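Local coordinates for protein beta-galactosidase (Trichoderma reesei, PDB 3OG2) that probably hydrolyses terminal non-reducing beta-D-galactose residues in beta-D-galactosides, and is a glycoprotein of glycoside hydrolase family 35, at residues A[66-71]-A[360-365]; A[557-562]-A[588-593]; A[581-586]-A[613-618]. All coordinates share one frame; numbering follows the deposited sequence. Where two conformers were deposited one is given.

Interaction 1. Residues A[66-71]-A[360-365]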
loop_
_atom_site.group_PDB
_atom_site.type_symbol
_atom_site.label_atom_id
_atom_site.label_comp_id
_atom_site.label_asym_id
_atom_site.label_seq_id
_atom_site.Cartn_x
_atom_site.Cartn_y
_atom_site.Cartn_z
ATOM N N LYS A 66 -10.113 9.365 -2.942
ATOM C CA LYS A 66 -11.427 10.029 -2.868
ATOM C C LYS A 66 -12.196 9.835 -4.176
ATOM O O LYS A 66 -13.406 9.652 -4.178
ATOM C CB LYS A 66 -11.208 11.512 -2.567
ATOM C CG LYS A 66 -12.466 12.317 -2.440
ATOM C CD LYS A 66 -13.161 12.138 -1.100
ATOM C CE LYS A 66 -14.320 13.164 -1.023
ATOM N NZ LYS A 66 -14.994 12.979 0.289
ATOM N N ALA A 67 -11.479 9.885 -5.309
ATOM C CA ALA A 67 -12.183 9.752 -6.574
ATOM C C ALA A 67 -12.756 8.358 -6.770
ATOM O O ALA A 67 -13.656 8.174 -7.623
ATOM C CB ALA A 67 -11.206 10.110 -7.710
ATOM N N LEU A 68 -12.296 7.326 -6.078
ATOM C CA LEU A 68 -12.902 6.003 -6.115
ATOM C C LEU A 68 -14.304 5.993 -5.480
ATOM O O LEU A 68 -15.038 5.023 -5.595
ATOM C CB LEU A 68 -12.072 4.993 -5.312
ATOM C CG LEU A 68 -10.686 4.685 -5.844
ATOM C CD1 LEU A 68 -9.888 3.883 -4.826
ATOM C CD2 LEU A 68 -10.809 3.870 -7.146
ATOM N N GLY A 69 -14.663 7.039 -4.742
ATOM C CA GLY A 69 -15.870 7.029 -3.949
ATOM C C GLY A 69 -15.585 6.619 -2.518
ATOM O O GLY A 69 -16.524 6.468 -1.729
ATOM N N PHE A 70 -14.299 6.425 -2.185
ATOM C CA PHE A 70 -13.964 6.081 -0.776
ATOM C C PHE A 70 -14.112 7.313 0.120
ATOM O O PHE A 70 -14.001 8.438 -0.366
ATOM C CB PHE A 70 -12.529 5.610 -0.720
ATOM C CG PHE A 70 -12.323 4.165 -1.237
ATOM C CD1 PHE A 70 -13.247 3.512 -2.058
ATOM C CD2 PHE A 70 -11.151 3.517 -0.854
ATOM C CE1 PHE A 70 -12.967 2.216 -2.471
ATOM C CE2 PHE A 70 -10.871 2.180 -1.257
ATOM C CZ PHE A 70 -11.804 1.544 -2.089
ATOM N N ASN A 71 -14.314 7.042 1.426
ATOM C CA ASN A 71 -14.419 8.167 2.373
ATOM C C ASN A 71 -13.338 8.124 3.423
ATOM O O ASN A 71 -13.233 9.085 4.215
ATOM C CB ASN A 71 -15.797 8.227 3.045
ATOM C CG ASN A 71 -16.259 6.854 3.490
ATOM O OD1 ASN A 71 -15.485 6.016 3.935
ATOM N ND2 ASN A 71 -17.561 6.626 3.306
ATOM N N SER A 360 -10.368 1.416 -11.998
ATOM C CA SER A 360 -11.651 1.924 -12.509
ATOM C C SER A 360 -12.800 1.054 -12.045
ATOM O O SER A 360 -13.888 1.583 -11.762
ATOM C CB SER A 360 -11.593 1.980 -14.035
ATOM O OG SER A 360 -10.501 2.823 -14.450
ATOM N N GLU A 361 -12.566 -0.273 -11.940
ATOM C CA GLU A 361 -13.646 -1.142 -11.418
ATOM C C GLU A 361 -13.942 -0.816 -9.957
ATOM O O GLU A 361 -15.100 -0.803 -9.546
ATOM C CB GLU A 361 -13.215 -2.584 -11.565
ATOM C CG GLU A 361 -14.103 -3.527 -10.747
ATOM C CD GLU A 361 -15.579 -3.546 -11.081
ATOM O OE1 GLU A 361 -15.880 -3.460 -12.310
ATOM O OE2 GLU A 361 -16.484 -3.682 -10.180
ATOM N N LEU A 362 -12.893 -0.524 -9.163
ATOM C CA LEU A 362 -13.129 -0.195 -7.747
ATOM C C LEU A 362 -13.916 1.091 -7.624
ATOM O O LEU A 362 -14.779 1.193 -6.730
ATOM C CB LEU A 362 -11.779 -0.127 -7.052
ATOM C CG LEU A 362 -11.784 0.056 -5.554
ATOM C CD1 LEU A 362 -12.666 -0.969 -4.839
ATOM C CD2 LEU A 362 -10.335 -0.075 -5.055
ATOM N N LYS A 363 -13.662 2.064 -8.520
ATOM C CA LYS A 363 -14.449 3.306 -8.500
ATOM C C LYS A 363 -15.917 3.027 -8.758
ATOM O O LYS A 363 -16.780 3.666 -8.175
ATOM C CB LYS A 363 -13.900 4.218 -9.619
ATOM C CG LYS A 363 -14.675 5.517 -9.753
ATOM C CD LYS A 363 -14.012 6.529 -10.733
ATOM C CE LYS A 363 -13.883 5.865 -12.125
ATOM N NZ LYS A 363 -13.374 6.873 -13.109
ATOM N N LEU A 364 -16.267 2.069 -9.647
ATOM C CA LEU A 364 -17.693 1.811 -9.864
ATOM C C LEU A 364 -18.356 1.371 -8.560
ATOM O O LEU A 364 -19.500 1.745 -8.256
ATOM C CB LEU A 364 -17.876 0.711 -10.898
ATOM C CG LEU A 364 -17.203 0.908 -12.244
ATOM C CD1 LEU A 364 -17.572 -0.252 -13.178
ATOM C CD2 LEU A 364 -17.607 2.232 -12.867
ATOM N N GLN A 365 -17.604 0.582 -7.786
ATOM C CA GLN A 365 -18.172 0.068 -6.524
ATOM C C GLN A 365 -18.255 1.129 -5.450
ATOM O O GLN A 365 -19.269 1.215 -4.743
ATOM C CB GLN A 365 -17.292 -1.091 -6.027
ATOM C CG GLN A 365 -17.271 -2.288 -7.012
ATOM C CD GLN A 365 -16.384 -3.396 -6.483
ATOM O OE1 GLN A 365 -16.086 -3.505 -5.281
ATOM N NE2 GLN A 365 -15.915 -4.260 -7.346
#

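Interaction 2. Residues A[557-562]-A[588-593]. With NAG (2-acetamido-2-deoxy-beta-D-glucopyranose), chain B.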
loop_
_atom_site.group_PDB
_atom_site.type_symbol
_atom_site.label_atom_id
_atom_site.label_comp_id
_atom_site.label_asym_id
_atom_site.label_seq_id
_atom_site.Cartn_x
_atom_site.Cartn_y
_atom_site.Cartn_z
ATOM N N ASN A 557 -14.838 5.744 -17.175
ATOM C CA ASN A 557 -14.349 7.112 -17.365
ATOM C C ASN A 557 -15.228 8.183 -16.755
ATOM O O ASN A 557 -14.999 9.365 -17.002
ATOM C CB ASN A 557 -14.226 7.392 -18.901
ATOM C CG ASN A 557 -13.219 6.422 -19.514
ATOM O OD1 ASN A 557 -12.053 6.272 -19.159
ATOM N ND2 ASN A 557 -13.744 5.741 -20.529
ATOM N N TYR A 558 -16.206 7.810 -15.951
ATOM C CA TYR A 558 -17.033 8.789 -15.243
ATOM C C TYR A 558 -16.499 9.029 -13.820
ATOM O O TYR A 558 -15.847 8.144 -13.225
ATOM C CB TYR A 558 -18.497 8.265 -15.104
ATOM C CG TYR A 558 -19.341 8.408 -16.349
ATOM C CD1 TYR A 558 -19.022 7.698 -17.535
ATOM C CD2 TYR A 558 -20.483 9.197 -16.395
ATOM C CE1 TYR A 558 -19.828 7.830 -18.669
ATOM C CE2 TYR A 558 -21.294 9.340 -17.532
ATOM C CZ TYR A 558 -20.935 8.635 -18.656
ATOM O OH TYR A 558 -21.721 8.772 -19.809
ATOM N N TRP A 559 -16.815 10.216 -13.297
ATOM C CA TRP A 559 -16.272 10.670 -12.035
ATOM C C TRP A 559 -17.363 11.410 -11.305
ATOM O O TRP A 559 -18.234 12.024 -11.942
ATOM C CB TRP A 559 -15.082 11.636 -12.282
ATOM C CG TRP A 559 -13.995 11.015 -13.095
ATOM C CD1 TRP A 559 -13.884 11.094 -14.459
ATOM C CD2 TRP A 559 -12.893 10.231 -12.654
ATOM N NE1 TRP A 559 -12.757 10.405 -14.893
ATOM C CE2 TRP A 559 -12.143 9.856 -13.791
ATOM C CE3 TRP A 559 -12.473 9.787 -11.375
ATOM C CZ2 TRP A 559 -10.983 9.076 -13.733
ATOM C CZ3 TRP A 559 -11.319 9.014 -11.342
ATOM C CH2 TRP A 559 -10.587 8.661 -12.469
ATOM N N VAL A 560 -17.299 11.395 -9.969
ATOM C CA VAL A 560 -18.311 12.088 -9.187
ATOM C C VAL A 560 -17.655 12.904 -8.088
ATOM O O VAL A 560 -17.767 12.610 -6.878
ATOM C CB VAL A 560 -19.334 11.104 -8.587
ATOM C CG1 VAL A 560 -20.552 11.864 -8.074
ATOM C CG2 VAL A 560 -19.782 10.035 -9.588
ATOM N N PRO A 561 -16.962 13.983 -8.450
ATOM C CA PRO A 561 -16.378 14.864 -7.417
ATOM C C PRO A 561 -17.496 15.553 -6.638
ATOM O O PRO A 561 -18.554 15.887 -7.165
ATOM C CB PRO A 561 -15.570 15.891 -8.283
ATOM C CG PRO A 561 -16.407 15.947 -9.545
ATOM C CD PRO A 561 -16.753 14.490 -9.810
ATOM N N THR A 562 -17.218 15.739 -5.343
ATOM C CA THR A 562 -18.222 16.331 -4.450
ATOM C C THR A 562 -18.061 17.850 -4.418
ATOM O O THR A 562 -16.944 18.395 -4.524
ATOM C CB THR A 562 -18.087 15.749 -3.039
ATOM O OG1 THR A 562 -16.753 16.018 -2.540
ATOM C CG2 THR A 562 -18.310 14.245 -3.047
ATOM N N TYR A 588 -8.515 11.114 -17.119
ATOM C CA TYR A 588 -7.772 10.086 -16.407
ATOM C C TYR A 588 -7.979 10.166 -14.900
ATOM O O TYR A 588 -7.930 9.151 -14.193
ATOM C CB TYR A 588 -6.323 10.271 -16.756
ATOM C CG TYR A 588 -5.276 9.520 -15.973
ATOM C CD1 TYR A 588 -4.937 8.184 -16.196
ATOM C CD2 TYR A 588 -4.577 10.229 -14.991
ATOM C CE1 TYR A 588 -3.960 7.535 -15.474
ATOM C CE2 TYR A 588 -3.567 9.607 -14.262
ATOM C CZ TYR A 588 -3.288 8.260 -14.509
ATOM O OH TYR A 588 -2.283 7.653 -13.795
ATOM N N LEU A 589 -8.233 11.385 -14.408
ATOM C CA LEU A 589 -8.535 11.610 -13.017
ATOM C C LEU A 589 -9.300 12.936 -12.902
ATOM O O LEU A 589 -8.851 13.929 -13.491
ATOM C CB LEU A 589 -7.256 11.721 -12.165
ATOM C CG LEU A 589 -7.441 12.031 -10.678
ATOM C CD1 LEU A 589 -8.266 10.938 -9.959
ATOM C CD2 LEU A 589 -6.071 12.137 -10.007
ATOM N N ILE A 590 -10.393 12.959 -12.149
ATOM C CA ILE A 590 -10.950 14.232 -11.684
ATOM C C ILE A 590 -10.666 14.337 -10.208
ATOM O O ILE A 590 -11.082 13.480 -9.438
ATOM C CB ILE A 590 -12.457 14.326 -11.965
ATOM C CG1 ILE A 590 -12.722 14.172 -13.460
ATOM C CG2 ILE A 590 -13.007 15.597 -11.356
ATOM C CD1 ILE A 590 -12.187 15.301 -14.339
ATOM N N ARG A 591 -9.866 15.339 -9.856
ATOM C CA ARG A 591 -9.430 15.500 -8.485
ATOM C C ARG A 591 -10.451 16.251 -7.662
ATOM O O ARG A 591 -10.668 15.876 -6.499
ATOM C CB ARG A 591 -8.097 16.286 -8.424
ATOM C CG ARG A 591 -6.946 15.493 -9.048
ATOM C CD ARG A 591 -5.675 16.427 -9.079
ATOM N NE ARG A 591 -4.607 15.628 -9.677
ATOM C CZ ARG A 591 -3.864 14.764 -9.014
ATOM N NH1 ARG A 591 -3.963 14.582 -7.700
ATOM N NH2 ARG A 591 -2.964 14.071 -9.705
ATOM N N SER A 592 -11.036 17.310 -8.189
ATOM C CA SER A 592 -11.920 18.153 -7.360
ATOM C C SER A 592 -12.680 19.080 -8.284
ATOM O O SER A 592 -12.287 19.320 -9.429
ATOM C CB SER A 592 -11.090 19.013 -6.402
ATOM O OG SER A 592 -10.229 19.917 -7.095
ATOM N N VAL A 593 -13.730 19.660 -7.750
ATOM C CA VAL A 593 -14.441 20.787 -8.344
ATOM C C VAL A 593 -14.621 21.845 -7.261
ATOM O O VAL A 593 -14.628 21.540 -6.037
ATOM C CB VAL A 593 -15.815 20.391 -8.916
ATOM C CG1 VAL A 593 -15.604 19.398 -10.062
ATOM C CG2 VAL A 593 -16.723 19.845 -7.809
HETATM C C1 NAG B . -4.389 6.280 -19.696
HETATM C C2 NAG B . -3.542 5.024 -20.056
HETATM C C3 NAG B . -4.459 3.859 -20.409
HETATM C C4 NAG B . -5.409 3.601 -19.187
HETATM C C5 NAG B . -6.128 4.925 -18.826
HETATM C C6 NAG B . -6.910 4.760 -17.523
HETATM C C7 NAG B . -1.499 5.763 -21.181
HETATM C C8 NAG B . -0.845 6.024 -22.501
HETATM N N2 NAG B . -2.764 5.333 -21.235
HETATM O O3 NAG B . -3.623 2.700 -20.560
HETATM O O4 NAG B . -6.424 2.707 -19.634
HETATM O O5 NAG B . -5.124 5.894 -18.528
HETATM O O6 NAG B . -7.740 5.909 -17.380
HETATM O O7 NAG B . -0.968 6.036 -20.089
HETATM O O HOH W 1 -14.346 18.205 -5.198
#

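Interaction 3. Residues A[581-586]-A[613-618]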
loop_
_atom_site.group_PDB
_atom_site.type_symbol
_atom_site.label_atom_id
_atom_site.label_comp_id
_atom_site.label_asym_id
_atom_site.label_seq_id
_atom_site.Cartn_x
_atom_site.Cartn_y
_atom_site.Cartn_z
ATOM N N SER A 581 -22.862 16.955 -5.680
ATOM C CA SER A 581 -21.773 16.548 -6.565
ATOM C C SER A 581 -21.932 17.167 -7.971
ATOM O O SER A 581 -22.955 17.811 -8.220
ATOM C CB SER A 581 -21.763 15.020 -6.692
ATOM O OG SER A 581 -22.891 14.592 -7.463
ATOM N N VAL A 582 -20.953 16.943 -8.825
ATOM C CA VAL A 582 -21.144 17.131 -10.263
ATOM C C VAL A 582 -20.629 15.842 -10.885
ATOM O O VAL A 582 -19.700 15.198 -10.357
ATOM C CB VAL A 582 -20.402 18.341 -10.840
ATOM C CG1 VAL A 582 -20.794 19.636 -10.127
ATOM C CG2 VAL A 582 -18.900 18.132 -10.766
ATOM N N ILE A 583 -21.248 15.417 -11.955
ATOM C CA ILE A 583 -20.877 14.184 -12.620
ATOM C C ILE A 583 -20.067 14.545 -13.864
ATOM O O ILE A 583 -20.506 15.411 -14.619
ATOM C CB ILE A 583 -22.102 13.343 -13.005
ATOM C CG1 ILE A 583 -22.912 12.931 -11.758
ATOM C CG2 ILE A 583 -21.699 12.130 -13.822
ATOM C CD1 ILE A 583 -24.282 12.372 -12.040
ATOM N N ILE A 584 -18.886 13.934 -14.010
ATOM C CA ILE A 584 -18.044 14.298 -15.164
ATOM C C ILE A 584 -17.711 13.030 -15.927
ATOM O O ILE A 584 -17.224 12.049 -15.346
ATOM C CB ILE A 584 -16.775 15.056 -14.717
ATOM C CG1 ILE A 584 -17.160 16.368 -14.031
ATOM C CG2 ILE A 584 -15.800 15.252 -15.901
ATOM C CD1 ILE A 584 -16.048 17.257 -13.533
ATOM N N ASN A 585 -17.954 13.075 -17.243
ATOM C CA ASN A 585 -17.597 11.958 -18.124
ATOM C C ASN A 585 -16.320 12.341 -18.884
ATOM O O ASN A 585 -16.391 13.290 -19.724
ATOM C CB ASN A 585 -18.768 11.684 -19.060
ATOM C CG ASN A 585 -18.427 10.765 -20.207
ATOM O OD1 ASN A 585 -17.479 9.982 -20.125
ATOM N ND2 ASN A 585 -19.214 10.894 -21.291
ATOM N N GLY A 586 -15.229 11.659 -18.611
ATOM C CA GLY A 586 -13.979 11.900 -19.298
ATOM C C GLY A 586 -12.889 12.195 -18.293
ATOM O O GLY A 586 -13.115 12.698 -17.168
ATOM N N GLU A 613 -17.282 15.965 -20.382
ATOM C CA GLU A 613 -18.706 16.257 -20.366
ATOM C C GLU A 613 -19.135 16.441 -18.907
ATOM O O GLU A 613 -18.865 15.595 -18.077
ATOM C CB GLU A 613 -19.505 15.144 -21.018
ATOM C CG GLU A 613 -21.026 15.341 -20.954
ATOM C CD GLU A 613 -21.715 14.100 -21.514
ATOM O OE1 GLU A 613 -21.332 12.932 -21.199
ATOM O OE2 GLU A 613 -22.709 14.217 -22.284
ATOM N N ILE A 614 -19.724 17.575 -18.627
ATOM C CA ILE A 614 -20.119 17.943 -17.263
ATOM C C ILE A 614 -21.619 17.843 -17.129
ATOM O O ILE A 614 -22.327 18.484 -17.915
ATOM C CB ILE A 614 -19.697 19.388 -16.957
ATOM C CG1 ILE A 614 -18.332 19.698 -17.520
ATOM C CG2 ILE A 614 -19.772 19.628 -15.456
ATOM C CD1 ILE A 614 -17.161 19.125 -16.859
ATOM N N ILE A 615 -22.056 17.031 -16.198
ATOM C CA ILE A 615 -23.492 16.749 -16.026
ATOM C C ILE A 615 -23.939 17.231 -14.675
ATOM O O ILE A 615 -23.313 16.849 -13.658
ATOM C CB ILE A 615 -23.727 15.234 -16.214
ATOM C CG1 ILE A 615 -23.320 14.776 -17.630
ATOM C CG2 ILE A 615 -25.157 14.830 -15.889
ATOM C CD1 ILE A 615 -23.073 13.270 -17.728
ATOM N N GLY A 616 -24.958 18.067 -14.627
ATOM C CA GLY A 616 -25.445 18.593 -13.352
ATOM C C GLY A 616 -24.815 19.909 -13.020
ATOM O O GLY A 616 -24.146 20.066 -12.006
ATOM N N ILE A 617 -24.977 20.912 -13.856
ATOM C CA ILE A 617 -24.396 22.225 -13.606
ATOM C C ILE A 617 -25.091 22.948 -12.455
ATOM O O ILE A 617 -26.296 23.080 -12.566
ATOM C CB ILE A 617 -24.547 23.046 -14.921
ATOM C CG1 ILE A 617 -24.038 22.292 -16.162
ATOM C CG2 ILE A 617 -23.887 24.394 -14.694
ATOM C CD1 ILE A 617 -22.660 21.767 -16.009
ATOM N N PRO A 618 -24.383 23.397 -11.407
ATOM C CA PRO A 618 -25.083 24.048 -10.301
ATOM C C PRO A 618 -25.771 25.312 -10.825
ATOM O O PRO A 618 -25.409 25.991 -11.826
ATOM C CB PRO A 618 -23.985 24.360 -9.295
ATOM C CG PRO A 618 -22.788 23.608 -9.740
ATOM C CD PRO A 618 -22.937 23.326 -11.221
HETATM O O HOH W 2 -23.919 20.187 -9.336
#

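Interaction 1. Residues A[66-71]-A[360-365]
CG of Leu362, anti to the backbone N (chi1 -174°), is set beside CZ and CE1 of the Phe70 ring, and the ring's own CG lies anti to its carbonyl carbon (chi1 -77°). The two side chains cross at about a right angle, and CZ of Phe70 lies 3.7 Å from CD2 of Leu362. Leu68 completes this apolar group. Its CD1 sits 3.9 Å above the Phe70 plane, over the ring centre, and 4.0 Å from Leu362 CD2, while its CD2 rests against the helix backbone, 3.6 Å from Lys363 N. An alanine in place of Leu362 would probably open a gap beside Phe70 CZ and Leu68 CD1, leaving the ring freer to shift.

Both segments belong to the TIM-barrel part of the family 35 enzyme, where the turn between helix 58-66 and strand 72-76 packs on helix 357-370. Gly69, with positive phi, ends the preceding helix in a Schellman motif. Phe70 also stacks on Phe43 of strand 38-47, which places the leucine-phenylalanine group against the barrel wall.

No hydrogen bond joins the segments. Leu68 O instead receives a CA-H...O contact from Lys363, CA to O 3.4 Å with 156° at the hydrogen. The aliphatic part of Lys363 runs past Ala67, its CD 3.5 Å from Ala67 O, and that oxygen accepts a hydrogen bond from Gln367. Beyond CD the lysine chain bends, and NZ is hydrogen-bonded to the carbonyl oxygens of Tyr556 and Tyr558.

Interaction 2. Residues A[557-562]-A[588-593]
One face of the Trp559 indole lies against the backbone and side chains of Leu589 and Ile590. CA of Leu589 is 3.9 Å from the centroid of the six-membered ring, 25° off its normal, and CG1 of Ile590 is 3.7 Å from the centroid of the five-membered ring, 27° off; both qualify as CH-pi contacts. Ile590 N, buried with no hydrogen-bond partner in the model, stands 3.7 Å above this face, over its centre, with its N-H turned toward the indole. On the opposite face Lys363 makes a cation-pi contact. CZ2 of Trp559 approaches Tyr588 O obliquely to 3.1 Å, and CZ3 touches Leu589 CD1. The indole NE1 is hydrogen-bonded to Gly587 O, which helps fix the ring's rotation. O5 of the N-acetylglucosamine lies at the edge of the Tyr588 ring, near its plane, 3.3 Å from CD1.

Classic beta bulges occur at the start of strand 589-596, where Tyr588 and Leu589 both face Asp605, and within it, where Arg591 and Ser592 both face Gln603. Further along, Pro561 CG packs 3.6 Å from Val593 CG1 and also meets Ile590 CG2. A water then joins the backbones, donating to Thr562 O at 2.7 Å and accepting from Val593 N.

Without a direct hydrogen bond between the segments, the side chains of Trp559 and Pro561, on and just after strand 558-559, pack on strand 589-596, bringing together the two outermost strands of one mixed eight-strand sheet in domain 3.

Interaction 3. Residues A[581-586]-A[613-618]
From CB onward, Asn585 reaches across to Glu613: CB lies 3.6 Å from Glu613 OE1, CG is 3.8 Å from the same oxygen, and ND2 donates to it at 2.9 Å with an N-H...O angle of 175°. The acceptor lies in the amide plane, whereas ND2 meets the carboxylate on the anti side of OE1, 28° out of its plane. OE1 also forms a salt bridge with Arg537, so this oxygen has two partners, and the positive charge probably favours an ionised carboxylate.

The backbones beneath this bond are antiparallel strands 583-585 and 613-615, their N-to-C directions 158° apart, neighbours in the mixed sheet of domain 3. Asn585 with Glu613 and Ile583 with Ile615 are the hydrogen-bonded pairs, each joined by two backbone bonds; Ile615 N to Ile583 O is 2.7 Å. Between them, Ile584 and Ile614 form a non-hydrogen-bonded pair on the other face. Their side chains lie side by side and point the same way, with Ile584 CG1 3.9 Å from Ile614 CD1. Past the strands, a water donates to both Ser581 O and Gly616 O.

Along the chain, interaction 1 closes before interaction 2 opens, whereas the segments of interactions 2 and 3 alternate. Interaction 1 lies in the barrel region, and its centre is about 10 Å from that of interaction 2 in domain 3. The two touch through Lys363 and Ala67, which join helix 357-370 and the turn after helix 58-66 to residues 558-559 and 589-590. Interactions 2 and 3, centres about 9 Å apart, share one mixed sheet in which strands 558-559 and 583-585 are neighbours, with Trp559 N 2.8 Å from Ile584 O. Interactions 1 and 3 do not touch; interaction 2 touches both, linking barrel residues to the sheet of domain 3.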